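PDB 6NAL: thiol-activated cytolysin from Desulfobulbus propionicus, which probably forms large pores in cholesterol-containing target membranes, as expected of a bacterial toxin of the cholesterol-dependent cytolysin family. Local coordinates for residues A[6-11]-A[207-212]; A[97-102]-A[111-116]; A[32-37]-A[48-53]. All coordinates share one frame; numbering follows the deposited sequence.

Interaction 1: A[6-11]-A[207-212]; sequences LINDKL and KPADIF
I7 lies at the apolar centre, its CG2 branch meeting two side chains of the facing turn. A chi1 of -72° places CG1 beside the backbone N and leaves CG2 anti to it, so that this methyl approaches A209 CB at 4.0 Å and F212 CE2 at 3.9 Å. It reaches the F212 ring obliquely, while I211 CG2 sits over the centre of one ring face, so the phenyl is contacted by its sequence neighbour as well as by the helix. One helical turn on from I7, L11 passes P208 in the opposite direction, and L11 CD1 touches P208 CB at 3.9 Å. These contacts join the N-terminal helix 2-12 to a short 3-10 turn, 208-211, in the loop between strand 187-202 and helix 218-224. W218 of helix 218-224 packs on L6, K10 and L11, while R4, further back on helix 2-12, hydrogen-bonds F212 O. At the polar edge stands N8, which loses the most surface to the contact. Its carboxamide lies against A209 and the bent chain of K207. A209 N donates to N8 OD1 at 3.0 Å with an N-H...O angle of 150°, reaching a lone pair in the carbonyl plane. A side-chain acceptor on one helix thus takes up a backbone N-H at the start of the 3-10 turn. N8 OD1 also lies 3.4 Å from P208 CD. K207 crosses N8 obliquely with its aliphatic part, bringing K207 CD to 3.1 Å from N8 ND2. K207 NZ remains 6.5 Å from D9 OD1, too far for a salt bridge.

Interaction 2: A[97-102]-A[111-116]; sequences RVNITV and SFKVVP
Strands 98-102 and 111-114 run antiparallel, 150° between their directions, with V98-V114 and I100-F112 as hydrogen-bonded pairs and N99-K113 and T101-S111 as non-hydrogen-bonded ones. The central pair is the straighter: I100 N donates to F112 O at 2.8 Å, nearly along the C=O axis, whereas V98 N meets V114 O from above the carbonyl plane. On the V98, I100 and F112 face, I100 CB stands over one face of the F112 ring, 3.8 Å from its centroid, in a CH-pi contact. The ring takes the crowded position between backbone N and carbonyl carbon (chi1 70°), which lays it alongside I100. The two strands form a beta hairpin in the large antiparallel sheet, joined to strand 187-202 through 98-103; I128 of helix 118-133 covers F112 and V102. Just past the end of the second strand, V98 CG2 presses tightly on P116 CG at 3.5 Å. The N99 and K113 face is polar: the bent lysine chain brings K113 NZ within 2.8 Å of N99 OD1 in a weak hydrogen bond. R97 crosses this lysine at about a right angle, R97 NH2 resting 3.1 Å from K113 CD and 4.6 Å from the like-charged K113 NZ.

Interaction 3: A[32-37]-A[48-53]; sequences IDLPAE and MTREKC
R50, L34 and E37 carry this contact at the start of the beta hairpin of strands 37-41 and 44-59, whose first antiparallel pair, E37 with M48, is the one bridge between these two segments. Strand 44-59 belongs to the long sheet it shares with strand 349-372, consistent with the elongated linking domain of cytolysins. R50, the residue with most area buried, lifts its side chain off the strand, bends at chi3 (-54°) and brings its guanidinium against L34 and P35. L34 crosses it at about a right angle, and L34 CD2 sits over the centre of one guanidinium face, 3.8 Å from R50 CZ. The other branch, CD1, rests near the E51-K52 peptide and R50 CB. P35 flanks the group at its edge, and R50 NH2 gives a weak hydrogen bond to P35 O at 3.3 Å. R50 NE is buried without a partner. E37 closes the bridge with two nearly straight bonds, E37 N to M48 O at 3.0 Å and M48 N to E37 O at 2.8 Å. Its side chain starts from the crowded position (chi1 34°) and runs extended; E37 OE2 comes to 4.4 Å from R50 NH2 but well out of the guanidinium plane, so at most a weak attraction of charges is likely. At C53 the sheet runs on into the second subunit, a strand of which pairs with it in parallel. Between L34 and R50 the backbones part, and a water joins them, donating to L34 O at 2.9 Å and accepting from R50 N at 2.8 Å.

How the interactions relate
Interaction 1 is largely buried, interaction 2 partly so, and interaction 3 lies on the surface. The first two are neighbours at one end of the elongated chain and share an apolar seam: I211 CD1 of interaction 1 packs on V98 CG2 of interaction 2. Interaction 3 is on the other side of the chain's centre from interaction 2, with nearest atoms about 39 Å apart. In 6-11/207-212 a helix and a 3-10 turn meet through side chains and one side-chain-to-backbone bond. Strand pairing dominates 97-102/111-116, one face apolar and the other polar. Between 32-37 and 48-53 only one bridge falls, at the start of a hairpin, supplemented by an arginine and a water. Both later contacts are nested within the loop closed by interaction 1.

Interaction 1: A[6-11]-A[207-212]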
loop_
_atom_site.group_PDB
_atom_site.type_symbol
_atom_site.label_atom_id
_atom_site.label_comp_id
_atom_site.label_asym_id
_atom_site.label_seq_id
_atom_site.Cartn_x
_atom_site.Cartn_y
_atom_site.Cartn_z
ATOM N N LEU A 6 51.396 22.530 -29.849
ATOM C CA LEU A 6 50.286 22.221 -30.754
ATOM C C LEU A 6 49.232 21.367 -30.058
ATOM O O LEU A 6 48.025 21.555 -30.272
ATOM C CB LEU A 6 50.813 21.499 -32.003
ATOM C CG LEU A 6 49.766 20.937 -32.982
ATOM C CD1 LEU A 6 48.960 22.093 -33.566
ATOM C CD2 LEU A 6 50.385 20.078 -34.124
ATOM N N ILE A 7 49.665 20.435 -29.208
ATOM C CA ILE A 7 48.718 19.603 -28.473
ATOM C C ILE A 7 47.911 20.447 -27.505
ATOM O O ILE A 7 46.694 20.291 -27.417
ATOM C CB ILE A 7 49.454 18.450 -27.775
ATOM C CG1 ILE A 7 49.908 17.456 -28.856
ATOM C CG2 ILE A 7 48.559 17.745 -26.775
ATOM C CD1 ILE A 7 50.907 16.432 -28.371
ATOM N N ASN A 8 48.551 21.386 -26.807
ATOM C CA ASN A 8 47.798 22.266 -25.923
ATOM C C ASN A 8 46.743 23.046 -26.692
ATOM O O ASN A 8 45.570 23.076 -26.303
ATOM C CB ASN A 8 48.734 23.204 -25.190
ATOM C CG ASN A 8 49.406 22.519 -24.034
ATOM O OD1 ASN A 8 48.806 21.653 -23.375
ATOM N ND2 ASN A 8 50.677 22.855 -23.800
ATOM N N ASP A 9 47.121 23.657 -27.807
ATOM C CA ASP A 9 46.147 24.480 -28.511
ATOM C C ASP A 9 44.999 23.633 -29.035
ATOM O O ASP A 9 43.832 23.983 -28.851
ATOM C CB ASP A 9 46.819 25.263 -29.631
ATOM C CG ASP A 9 48.031 26.030 -29.147
ATOM O OD1 ASP A 9 48.010 26.579 -28.010
ATOM O OD2 ASP A 9 49.024 26.061 -29.907
ATOM N N LYS A 10 45.300 22.492 -29.659
ATOM C CA LYS A 10 44.221 21.650 -30.169
ATOM C C LYS A 10 43.359 21.074 -29.039
ATOM O O LYS A 10 42.148 20.850 -29.226
ATOM C CB LYS A 10 44.809 20.549 -31.056
ATOM C CG LYS A 10 45.217 21.071 -32.471
ATOM C CD LYS A 10 44.403 20.400 -33.567
ATOM C CE LYS A 10 44.469 21.204 -34.870
ATOM N NZ LYS A 10 43.106 21.517 -35.408
ATOM N N LEU A 11 43.956 20.799 -27.877
ATOM C CA LEU A 11 43.176 20.343 -26.732
ATOM C C LEU A 11 42.241 21.431 -26.221
ATOM O O LEU A 11 41.030 21.208 -26.098
ATOM C CB LEU A 11 44.102 19.901 -25.609
ATOM C CG LEU A 11 44.540 18.445 -25.625
ATOM C CD1 LEU A 11 45.376 18.262 -24.368
ATOM C CD2 LEU A 11 43.387 17.485 -25.707
ATOM N N LYS A 207 49.623 22.416 -17.374
ATOM C CA LYS A 207 49.335 22.401 -18.807
ATOM C C LYS A 207 49.258 20.945 -19.270
ATOM O O LYS A 207 50.201 20.179 -19.041
ATOM C CB LYS A 207 50.381 23.194 -19.610
ATOM C CG LYS A 207 49.835 24.580 -20.128
ATOM C CD LYS A 207 49.264 24.546 -21.573
ATOM C CE LYS A 207 48.740 25.924 -22.054
ATOM N NZ LYS A 207 47.365 26.283 -21.540
ATOM N N PRO A 208 48.165 20.534 -19.902
ATOM C CA PRO A 208 47.919 19.096 -20.087
ATOM C C PRO A 208 48.943 18.404 -20.957
ATOM O O PRO A 208 49.252 17.231 -20.714
ATOM C CB PRO A 208 46.530 19.062 -20.747
ATOM C CG PRO A 208 45.952 20.433 -20.550
ATOM C CD PRO A 208 47.112 21.367 -20.490
ATOM N N ALA A 209 49.448 19.090 -21.986
ATOM C CA ALA A 209 50.379 18.468 -22.921
ATOM C C ALA A 209 51.612 17.919 -22.218
ATOM O O ALA A 209 52.250 16.980 -22.723
ATOM C CB ALA A 209 50.797 19.473 -23.995
ATOM N N ASP A 210 51.948 18.462 -21.049
ATOM C CA ASP A 210 53.107 17.973 -20.290
ATOM C C ASP A 210 53.055 16.476 -19.956
ATOM O O ASP A 210 54.084 15.897 -19.589
ATOM C CB ASP A 210 53.276 18.735 -18.959
ATOM C CG ASP A 210 53.476 20.254 -19.141
ATOM O OD1 ASP A 210 53.300 20.782 -20.276
ATOM O OD2 ASP A 210 53.809 20.920 -18.128
ATOM N N ILE A 211 51.885 15.838 -20.031
ATOM C CA ILE A 211 51.811 14.392 -19.851
ATOM C C ILE A 211 52.461 13.638 -20.999
ATOM O O ILE A 211 52.855 12.472 -20.818
ATOM C CB ILE A 211 50.346 13.948 -19.695
ATOM C CG1 ILE A 211 50.240 12.480 -19.308
ATOM C CG2 ILE A 211 49.529 14.170 -20.997
ATOM C CD1 ILE A 211 50.289 12.234 -17.836
ATOM N N PHE A 212 52.589 14.256 -22.172
ATOM C CA PHE A 212 53.153 13.539 -23.304
ATOM C C PHE A 212 54.668 13.744 -23.415
ATOM O O PHE A 212 55.221 14.777 -23.030
ATOM C CB PHE A 212 52.436 13.973 -24.573
ATOM C CG PHE A 212 50.948 13.738 -24.525
ATOM C CD1 PHE A 212 50.443 12.453 -24.553
ATOM C CD2 PHE A 212 50.064 14.806 -24.424
ATOM C CE1 PHE A 212 49.062 12.229 -24.516
ATOM C CE2 PHE A 212 48.680 14.608 -24.380
ATOM C CZ PHE A 212 48.173 13.317 -24.447
#

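Interaction 2: A[97-102]-A[111-116]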
loop_
_atom_site.group_PDB
_atom_site.type_symbol
_atom_site.label_atom_id
_atom_site.label_comp_id
_atom_site.label_asym_id
_atom_site.label_seq_id
_atom_site.Cartn_x
_atom_site.Cartn_y
_atom_site.Cartn_z
ATOM N N ARG A 97 56.910 12.253 -17.281
ATOM C CA ARG A 97 56.821 11.853 -15.881
ATOM C C ARG A 97 55.629 12.498 -15.184
ATOM O O ARG A 97 55.233 13.624 -15.491
ATOM C CB ARG A 97 58.112 12.207 -15.127
ATOM C CG ARG A 97 59.420 11.574 -15.683
ATOM C CD ARG A 97 60.571 11.450 -14.642
ATOM N NE ARG A 97 60.696 12.573 -13.698
ATOM C CZ ARG A 97 60.911 13.853 -14.034
ATOM N NH1 ARG A 97 61.030 14.212 -15.315
ATOM N NH2 ARG A 97 61.007 14.787 -13.082
ATOM N N VAL A 98 55.084 11.778 -14.209
ATOM C CA VAL A 98 53.910 12.205 -13.456
ATOM C C VAL A 98 54.105 11.855 -11.991
ATOM O O VAL A 98 54.684 10.817 -11.658
ATOM C CB VAL A 98 52.623 11.525 -13.976
ATOM C CG1 VAL A 98 51.496 11.638 -12.946
ATOM C CG2 VAL A 98 52.188 12.115 -15.267
ATOM N N ASN A 99 53.577 12.701 -11.109
ATOM C CA ASN A 99 53.640 12.414 -9.682
ATOM C C ASN A 99 52.533 11.445 -9.285
ATOM O O ASN A 99 51.345 11.720 -9.486
ATOM C CB ASN A 99 53.549 13.688 -8.855
ATOM C CG ASN A 99 54.915 14.242 -8.506
ATOM O OD1 ASN A 99 55.489 15.004 -9.279
ATOM N ND2 ASN A 99 55.454 13.843 -7.350
ATOM N N ILE A 100 52.945 10.307 -8.733
ATOM C CA ILE A 100 52.071 9.240 -8.276
ATOM C C ILE A 100 52.156 9.236 -6.760
ATOM O O ILE A 100 53.257 9.277 -6.202
ATOM C CB ILE A 100 52.511 7.887 -8.850
ATOM C CG1 ILE A 100 52.477 7.914 -10.383
ATOM C CG2 ILE A 100 51.665 6.755 -8.289
ATOM C CD1 ILE A 100 51.099 7.945 -10.959
ATOM N N THR A 101 51.012 9.230 -6.091
ATOM C CA THR A 101 50.973 9.318 -4.633
ATOM C C THR A 101 50.169 8.146 -4.085
ATOM O O THR A 101 49.051 7.895 -4.533
ATOM C CB THR A 101 50.352 10.653 -4.195
ATOM O OG1 THR A 101 51.170 11.728 -4.684
ATOM C CG2 THR A 101 50.185 10.729 -2.690
ATOM N N VAL A 102 50.779 7.400 -3.175
ATOM C CA VAL A 102 50.141 6.294 -2.486
ATOM C C VAL A 102 49.641 6.816 -1.158
ATOM O O VAL A 102 50.426 7.331 -0.369
ATOM C CB VAL A 102 51.114 5.135 -2.238
ATOM C CG1 VAL A 102 50.411 4.025 -1.549
ATOM C CG2 VAL A 102 51.747 4.708 -3.530
ATOM N N SER A 111 55.101 9.879 -2.312
ATOM C CA SER A 111 54.942 9.964 -3.752
ATOM C C SER A 111 56.249 9.671 -4.504
ATOM O O SER A 111 57.349 9.576 -3.952
ATOM C CB SER A 111 54.327 11.327 -4.164
ATOM O OG SER A 111 55.144 12.448 -3.909
ATOM N N PHE A 112 56.089 9.445 -5.792
ATOM C CA PHE A 112 57.180 9.071 -6.659
ATOM C C PHE A 112 56.785 9.533 -8.048
ATOM O O PHE A 112 55.598 9.665 -8.367
ATOM C CB PHE A 112 57.478 7.578 -6.552
ATOM C CG PHE A 112 56.458 6.717 -7.134
ATOM C CD1 PHE A 112 55.504 6.133 -6.332
ATOM C CD2 PHE A 112 56.450 6.466 -8.486
ATOM C CE1 PHE A 112 54.539 5.314 -6.864
ATOM C CE2 PHE A 112 55.474 5.643 -9.048
ATOM C CZ PHE A 112 54.522 5.069 -8.240
ATOM N N LYS A 113 57.793 9.905 -8.819
ATOM C CA LYS A 113 57.614 10.494 -10.133
ATOM C C LYS A 113 58.147 9.476 -11.122
ATOM O O LYS A 113 59.277 9.028 -10.986
ATOM C CB LYS A 113 58.353 11.828 -10.238
ATOM C CG LYS A 113 57.703 12.867 -11.142
ATOM C CD LYS A 113 58.635 14.061 -11.294
ATOM C CE LYS A 113 57.960 15.380 -10.911
ATOM N NZ LYS A 113 56.733 15.669 -11.733
ATOM N N VAL A 114 57.336 9.083 -12.091
ATOM C CA VAL A 114 57.778 8.178 -13.145
ATOM C C VAL A 114 56.904 8.396 -14.373
ATOM O O VAL A 114 55.834 9.026 -14.311
ATOM C CB VAL A 114 57.732 6.697 -12.708
ATOM C CG1 VAL A 114 56.330 6.289 -12.354
ATOM C CG2 VAL A 114 58.280 5.816 -13.826
ATOM N N VAL A 115 57.357 7.873 -15.503
ATOM C CA VAL A 115 56.515 7.892 -16.700
ATOM C C VAL A 115 55.355 6.922 -16.494
ATOM O O VAL A 115 55.586 5.733 -16.233
ATOM C CB VAL A 115 57.319 7.554 -17.968
ATOM C CG1 VAL A 115 58.495 8.527 -18.102
ATOM C CG2 VAL A 115 57.789 6.132 -17.941
ATOM N N PRO A 116 54.096 7.378 -16.591
ATOM C CA PRO A 116 52.976 6.496 -16.240
ATOM C C PRO A 116 52.834 5.327 -17.185
ATOM O O PRO A 116 52.196 5.414 -18.237
ATOM C CB PRO A 116 51.748 7.405 -16.336
ATOM C CG PRO A 116 52.279 8.809 -16.353
ATOM C CD PRO A 116 53.622 8.698 -17.036
#

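Interaction 3: A[32-37]-A[48-53]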
loop_
_atom_site.group_PDB
_atom_site.type_symbol
_atom_site.label_atom_id
_atom_site.label_comp_id
_atom_site.label_asym_id
_atom_site.label_seq_id
_atom_site.Cartn_x
_atom_site.Cartn_y
_atom_site.Cartn_z
ATOM N N ILE A 32 2.297 0.265 -19.539
ATOM C CA ILE A 32 1.609 0.525 -18.278
ATOM C C ILE A 32 0.701 -0.643 -17.875
ATOM O O ILE A 32 -0.081 -0.524 -16.932
ATOM C CB ILE A 32 0.832 1.856 -18.361
ATOM C CG1 ILE A 32 0.298 2.259 -16.977
ATOM C CG2 ILE A 32 -0.289 1.799 -19.370
ATOM C CD1 ILE A 32 1.334 2.333 -15.851
ATOM N N ASP A 33 0.794 -1.779 -18.571
ATOM C CA ASP A 33 -0.160 -2.879 -18.414
ATOM C C ASP A 33 0.285 -3.816 -17.287
ATOM O O ASP A 33 0.661 -4.972 -17.499
ATOM C CB ASP A 33 -0.294 -3.623 -19.738
ATOM C CG ASP A 33 1.081 -3.979 -20.363
ATOM O OD1 ASP A 33 2.056 -3.202 -20.190
ATOM O OD2 ASP A 33 1.181 -5.045 -21.015
ATOM N N LEU A 34 0.218 -3.302 -16.057
ATOM C CA LEU A 34 0.666 -4.037 -14.875
ATOM C C LEU A 34 -0.482 -4.214 -13.885
ATOM O O LEU A 34 -0.515 -3.571 -12.822
ATOM C CB LEU A 34 1.842 -3.316 -14.218
ATOM C CG LEU A 34 3.170 -3.237 -14.962
ATOM C CD1 LEU A 34 4.214 -2.477 -14.046
ATOM C CD2 LEU A 34 3.708 -4.567 -15.345
ATOM N N PRO A 35 -1.438 -5.092 -14.190
ATOM C CA PRO A 35 -2.595 -5.250 -13.304
ATOM C C PRO A 35 -2.264 -6.158 -12.137
ATOM O O PRO A 35 -1.458 -7.082 -12.247
ATOM C CB PRO A 35 -3.653 -5.892 -14.206
ATOM C CG PRO A 35 -2.794 -6.848 -15.072
ATOM C CD PRO A 35 -1.495 -6.037 -15.336
ATOM N N ALA A 36 -2.918 -5.891 -11.016
ATOM C CA ALA A 36 -2.788 -6.749 -9.858
ATOM C C ALA A 36 -3.313 -8.138 -10.171
ATOM O O ALA A 36 -4.283 -8.308 -10.917
ATOM C CB ALA A 36 -3.553 -6.153 -8.693
ATOM N N GLU A 37 -2.673 -9.143 -9.571
ATOM C CA GLU A 37 -3.085 -10.522 -9.769
ATOM C C GLU A 37 -3.144 -11.261 -8.437
ATOM O O GLU A 37 -2.522 -10.879 -7.447
ATOM C CB GLU A 37 -2.171 -11.288 -10.729
ATOM C CG GLU A 37 -0.741 -10.894 -10.661
ATOM C CD GLU A 37 0.061 -11.419 -11.829
ATOM O OE1 GLU A 37 1.234 -11.834 -11.623
ATOM O OE2 GLU A 37 -0.498 -11.430 -12.944
HETATM N N MSE A 48 -0.529 -9.995 -5.695
HETATM C CA MSE A 48 0.727 -9.524 -6.223
HETATM C C MSE A 48 0.472 -8.284 -7.049
HETATM O O MSE A 48 -0.247 -8.305 -8.029
HETATM C CB MSE A 48 1.433 -10.581 -7.052
HETATM C CG MSE A 48 2.750 -10.023 -7.645
HETATM SE SE MSE A 48 4.195 -11.292 -7.898
HETATM C CE MSE A 48 4.833 -10.580 -9.582
ATOM N N THR A 49 1.095 -7.189 -6.637
ATOM C CA THR A 49 0.979 -5.898 -7.297
ATOM C C THR A 49 2.343 -5.514 -7.886
ATOM O O THR A 49 3.390 -5.924 -7.382
ATOM C CB THR A 49 0.452 -4.852 -6.300
ATOM O OG1 THR A 49 0.173 -3.635 -7.001
ATOM C CG2 THR A 49 1.435 -4.600 -5.152
ATOM N N ARG A 50 2.335 -4.767 -8.989
ATOM C CA ARG A 50 3.552 -4.443 -9.709
ATOM C C ARG A 50 3.602 -2.955 -9.946
ATOM O O ARG A 50 2.592 -2.311 -10.212
ATOM C CB ARG A 50 3.652 -5.202 -11.034
ATOM C CG ARG A 50 3.996 -6.684 -10.829
ATOM C CD ARG A 50 3.946 -7.481 -12.122
ATOM N NE ARG A 50 2.654 -7.283 -12.750
ATOM C CZ ARG A 50 2.292 -7.779 -13.918
ATOM N NH1 ARG A 50 3.122 -8.526 -14.634
ATOM N NH2 ARG A 50 1.080 -7.518 -14.357
ATOM N N GLU A 51 4.797 -2.418 -9.843
ATOM C CA GLU A 51 5.006 -0.991 -9.978
ATOM C C GLU A 51 6.280 -0.745 -10.770
ATOM O O GLU A 51 7.307 -1.395 -10.548
ATOM C CB GLU A 51 5.118 -0.333 -8.625
ATOM C CG GLU A 51 4.796 1.131 -8.620
ATOM C CD GLU A 51 5.075 1.742 -7.231
ATOM O OE1 GLU A 51 5.591 1.020 -6.317
ATOM O OE2 GLU A 51 4.781 2.951 -7.062
ATOM N N LYS A 52 6.188 0.210 -11.669
ATOM C CA LYS A 52 7.277 0.644 -12.504
ATOM C C LYS A 52 8.035 1.706 -11.732
ATOM O O LYS A 52 7.426 2.691 -11.283
ATOM C CB LYS A 52 6.737 1.193 -13.820
ATOM C CG LYS A 52 7.828 1.579 -14.810
ATOM C CD LYS A 52 7.274 1.918 -16.207
ATOM C CE LYS A 52 8.133 3.046 -16.846
ATOM N NZ LYS A 52 8.440 2.923 -18.291
ATOM N N CYS A 53 9.358 1.495 -11.581
ATOM C CA CYS A 53 10.235 2.398 -10.854
ATOM C C CYS A 53 11.498 2.638 -11.652
ATOM O O CYS A 53 11.859 1.851 -12.525
ATOM C CB CYS A 53 10.711 1.858 -9.493
ATOM S SG CYS A 53 9.449 1.225 -8.475
HETATM O O HOH W 1 -0.139 -4.133 -10.050
#